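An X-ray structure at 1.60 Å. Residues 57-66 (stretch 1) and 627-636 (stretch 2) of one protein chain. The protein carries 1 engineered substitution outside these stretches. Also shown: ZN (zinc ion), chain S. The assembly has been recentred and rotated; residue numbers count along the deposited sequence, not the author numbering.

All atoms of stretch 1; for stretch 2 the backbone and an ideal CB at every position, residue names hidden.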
# COMPACT_ATOMS: atom_id res chain seq x y z
N LEU A 57 8.71 -3.60 -11.00
CA LEU A 57 10.03 -4.20 -10.62
C LEU A 57 9.87 -5.69 -10.65
O LEU A 57 10.73 -6.44 -11.18
CB LEU A 57 10.50 -3.75 -9.29
CG LEU A 57 10.77 -2.27 -9.16
CD1 LEU A 57 11.14 -1.95 -7.73
CD2 LEU A 57 11.91 -1.79 -10.11
N TRP A 58 8.83 -6.23 -9.96
CA TRP A 58 8.65 -7.65 -9.83
C TRP A 58 8.59 -8.35 -11.20
O TRP A 58 9.22 -9.42 -11.45
CB TRP A 58 7.41 -8.01 -9.02
CG TRP A 58 7.41 -9.28 -8.30
CD1 TRP A 58 8.28 -10.35 -8.35
CD2 TRP A 58 6.44 -9.61 -7.27
NE1 TRP A 58 7.91 -11.31 -7.44
CE2 TRP A 58 6.76 -10.89 -6.78
CE3 TRP A 58 5.30 -8.92 -6.78
CZ2 TRP A 58 6.01 -11.53 -5.77
CZ3 TRP A 58 4.54 -9.56 -5.76
CH2 TRP A 58 4.92 -10.83 -5.25
N LEU A 59 7.85 -7.72 -12.16
CA LEU A 59 7.71 -8.30 -13.46
C LEU A 59 9.05 -8.35 -14.19
O LEU A 59 9.38 -9.39 -14.80
CB LEU A 59 6.78 -7.42 -14.26
CG LEU A 59 6.39 -7.91 -15.69
CD1 LEU A 59 5.44 -9.08 -15.63
CD2 LEU A 59 5.80 -6.77 -16.48
N GLU A 60 9.80 -7.26 -14.12
CA GLU A 60 11.11 -7.27 -14.78
C GLU A 60 12.13 -8.12 -14.10
O GLU A 60 13.03 -8.61 -14.78
CB GLU A 60 11.60 -5.80 -14.99
CG GLU A 60 10.68 -4.94 -15.84
CD GLU A 60 10.50 -5.33 -17.26
OE1 GLU A 60 10.76 -6.52 -17.64
OE2 GLU A 60 10.00 -4.44 -17.99
N ALA A 61 11.96 -8.36 -12.79
CA ALA A 61 12.94 -9.26 -12.14
C ALA A 61 12.72 -10.68 -12.64
O ALA A 61 13.68 -11.45 -12.91
CB ALA A 61 12.80 -9.15 -10.60
N TYR A 62 11.48 -11.13 -12.75
CA TYR A 62 11.16 -12.44 -13.32
C TYR A 62 11.57 -12.49 -14.79
O TYR A 62 12.05 -13.52 -15.24
CB TYR A 62 9.70 -12.84 -13.17
CG TYR A 62 9.45 -13.70 -11.94
CD1 TYR A 62 8.69 -13.24 -10.89
CD2 TYR A 62 9.99 -14.95 -11.88
CE1 TYR A 62 8.45 -14.02 -9.77
CE2 TYR A 62 9.79 -15.74 -10.75
CZ TYR A 62 8.98 -15.27 -9.69
OH TYR A 62 8.76 -15.98 -8.48
N TYR A 63 11.45 -11.42 -15.52
CA TYR A 63 11.99 -11.38 -16.86
C TYR A 63 13.49 -11.64 -16.87
O TYR A 63 13.99 -12.42 -17.70
CB TYR A 63 11.64 -10.07 -17.57
CG TYR A 63 12.06 -10.09 -19.06
CD1 TYR A 63 11.29 -10.80 -19.97
CD2 TYR A 63 13.23 -9.51 -19.44
CE1 TYR A 63 11.67 -10.82 -21.31
CE2 TYR A 63 13.64 -9.51 -20.78
CZ TYR A 63 12.85 -10.18 -21.67
OH TYR A 63 13.22 -10.32 -23.05
N GLY A 64 14.25 -11.00 -15.99
CA GLY A 64 15.65 -11.37 -15.79
C GLY A 64 15.93 -12.78 -15.47
O GLY A 64 16.86 -13.37 -15.98
N ARG A 65 15.12 -13.37 -14.62
CA ARG A 65 15.28 -14.78 -14.27
C ARG A 65 15.17 -15.66 -15.48
O ARG A 65 16.00 -16.55 -15.73
CB ARG A 65 14.27 -15.26 -13.24
CG ARG A 65 14.40 -16.72 -12.86
CD ARG A 65 13.35 -17.26 -11.88
NE ARG A 65 13.78 -18.61 -11.51
CZ ARG A 65 13.63 -19.68 -12.25
NH1 ARG A 65 12.82 -19.75 -13.32
NH2 ARG A 65 14.27 -20.76 -11.84
N VAL A 66 14.16 -15.36 -16.28
CA VAL A 66 13.78 -16.24 -17.35
C VAL A 66 14.76 -16.03 -18.54
O VAL A 66 15.09 -17.02 -19.26
CB VAL A 66 12.30 -15.99 -17.80
CG1 VAL A 66 12.01 -16.64 -19.12
CG2 VAL A 66 11.33 -16.55 -16.73
N UNK A 627 1.40 -13.05 -13.97
CA UNK A 627 2.68 -13.37 -14.60
C UNK A 627 3.61 -14.01 -13.60
O UNK A 627 4.26 -14.97 -13.91
CB UNK A 627 3.33 -12.12 -15.20
N UNK A 628 3.75 -13.42 -12.41
CA UNK A 628 4.69 -13.94 -11.38
C UNK A 628 4.22 -15.33 -10.90
O UNK A 628 5.10 -16.14 -10.56
CB UNK A 628 4.79 -12.98 -10.20
N UNK A 629 2.95 -15.64 -10.90
CA UNK A 629 2.46 -16.95 -10.46
C UNK A 629 2.89 -18.02 -11.48
O UNK A 629 3.31 -19.09 -11.12
CB UNK A 629 0.94 -16.94 -10.30
N UNK A 630 2.75 -17.69 -12.74
CA UNK A 630 3.23 -18.59 -13.80
C UNK A 630 4.72 -18.82 -13.73
O UNK A 630 5.18 -19.99 -13.79
CB UNK A 630 2.87 -18.03 -15.18
N UNK A 631 5.44 -17.71 -13.60
CA UNK A 631 6.91 -17.83 -13.45
C UNK A 631 7.32 -18.60 -12.21
O UNK A 631 8.28 -19.37 -12.26
CB UNK A 631 7.55 -16.44 -13.40
N UNK A 632 6.65 -18.38 -11.06
CA UNK A 632 6.95 -19.09 -9.83
C UNK A 632 6.76 -20.57 -10.03
O UNK A 632 7.47 -21.40 -9.42
CB UNK A 632 6.07 -18.59 -8.68
N UNK A 633 5.73 -20.95 -10.75
CA UNK A 633 5.46 -22.38 -10.94
C UNK A 633 6.72 -23.05 -11.51
O UNK A 633 7.14 -24.08 -11.03
CB UNK A 633 4.26 -22.59 -11.87
N UNK A 634 7.30 -22.49 -12.56
CA UNK A 634 8.46 -23.18 -13.14
C UNK A 634 9.73 -23.05 -12.31
O UNK A 634 10.53 -23.94 -12.24
CB UNK A 634 8.73 -22.64 -14.55
N UNK A 635 9.89 -21.92 -11.59
CA UNK A 635 10.96 -21.72 -10.62
C UNK A 635 10.94 -22.82 -9.58
O UNK A 635 12.04 -23.39 -9.22
CB UNK A 635 10.84 -20.35 -9.95
N UNK A 636 9.77 -23.17 -9.10
CA UNK A 636 9.60 -24.10 -7.97
C UNK A 636 9.51 -25.55 -8.43
O UNK A 636 10.00 -26.42 -7.72
CB UNK A 636 8.35 -23.74 -7.17
ZN ZN S . 2.51 -27.97 -12.16

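Both stretches are helical throughout; their axes approach to 10.1 Å at an angle of 31° between N-to-C directions.

Position 627 points its CA-to-CB bond toward stretch 1, and the ideal CB lies 3.7 Å from L59 CD1. An apolar residue fits, and a small one suffices for contact. It is alanine, whose CB packs on that methyl.

At 628 the bond runs sideways, with the ideal CB 3.8 Å from Y62 CE1 and 4.5 Å from W58 CE2. Two aromatic rings favour a compact side chain with a methyl: alanine, valine or threonine. Threonine is found, at chi1 72° (p). Its CG2 sits 3.9 Å from the centroid of the W58 five-membered ring, 8° off the normal, a CH-pi contact over the face; T628 CG2 also lies 3.7 Å from Y62 CD1.

Positions 629 and 630 have nothing of stretch 1 within 5.5 Å of their ideal CB, so this contact sets no preference. They are alanine, pointing away, and phenylalanine.

Position 631 points toward stretch 1, and its ideal CB is only 3.2 Å from Y62 CD2, which is tight. Glycine or alanine is the natural expectation. Alanine is present: its CB, 3.3 Å from Y62 CD2, lies over the ring face. A631 O accepts from water 1 (2.8 Å), which in turn accepts from R65 NH1 (2.8 Å).

At 632 the bond is sideways and the ideal CB is 3.7 Å from Y62 OH. Several small residues would suit; alanine completes the setting in which the Y62 side chain sits, together with T628, A631 and 635.

Position 633 is out of reach of stretch 1, but its ideal CB lies 5.7 Å from the zinc ion ZN, so a metal ligand is expected: histidine suits, and extended glutamate is possible. It is histidine, whose NE2 binds ZN at 2.0 Å.

Position 634 points sideways, its ideal CB 5.2 Å from R65 NH1; polar or acidic residues are plausible. It is aspartate: H633 ND1 donates to D634 OD1 at 2.8 Å, and water 2 links D634 O (2.9 Å) to R65 NH2 (3.1 Å).

Position 635 points toward stretch 1, its ideal CB 3.7 Å from R65 CZ. A hydroxyl and a guanidinium invite an acceptor, glutamate or glutamine. Glutamate extends (chi1 and chi2 t), and Y62 OH donates to E635 OE1 at 2.6 Å. R65 NE is 4.6 Å from E635 OE1, beyond a salt bridge; E635 CA instead covers one guanidinium face.

At 636 the bond is sideways and nothing of stretch 1 lies within 5.5 Å of the ideal CB, so many side chains would suit; it is leucine.

Stretch 2, residues 627-636: ATAFAAHDEL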
# COMPACT_ATOMS: atom_id res chain seq x y z
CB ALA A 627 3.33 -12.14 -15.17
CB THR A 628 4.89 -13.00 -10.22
OG1 THR A 628 3.72 -12.92 -9.34
CG2 THR A 628 5.36 -11.67 -10.73
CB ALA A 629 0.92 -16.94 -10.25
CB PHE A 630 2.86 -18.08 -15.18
CG PHE A 630 1.37 -17.96 -15.43
CD1 PHE A 630 0.39 -18.78 -14.80
CD2 PHE A 630 0.94 -17.10 -16.43
CE1 PHE A 630 -0.98 -18.65 -15.12
CE2 PHE A 630 -0.42 -16.94 -16.74
CZ PHE A 630 -1.36 -17.75 -16.16
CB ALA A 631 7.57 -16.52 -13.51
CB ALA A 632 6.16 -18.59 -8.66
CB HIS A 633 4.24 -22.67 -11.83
CG HIS A 633 4.07 -24.15 -12.12
ND1 HIS A 633 4.90 -24.82 -13.00
CD2 HIS A 633 3.22 -25.06 -11.64
CE1 HIS A 633 4.56 -26.09 -13.02
NE2 HIS A 633 3.54 -26.25 -12.21
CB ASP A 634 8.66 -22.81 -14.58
CG ASP A 634 7.75 -23.69 -15.53
OD1 ASP A 634 6.76 -24.37 -15.05
OD2 ASP A 634 8.12 -23.73 -16.73
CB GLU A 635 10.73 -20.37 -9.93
CG GLU A 635 11.71 -20.07 -8.78
CD GLU A 635 11.45 -18.68 -8.16
OE1 GLU A 635 10.39 -18.06 -8.49
OE2 GLU A 635 12.20 -18.33 -7.21
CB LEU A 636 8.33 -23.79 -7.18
CG LEU A 636 8.40 -22.41 -6.51
CD1 LEU A 636 7.09 -22.05 -5.92
CD2 LEU A 636 9.38 -22.45 -5.37
O HOH W 1 10.40 -18.48 -13.91
O HOH W 2 13.31 -23.47 -13.06
O HOH W 3 1.66 -28.31 -14.00
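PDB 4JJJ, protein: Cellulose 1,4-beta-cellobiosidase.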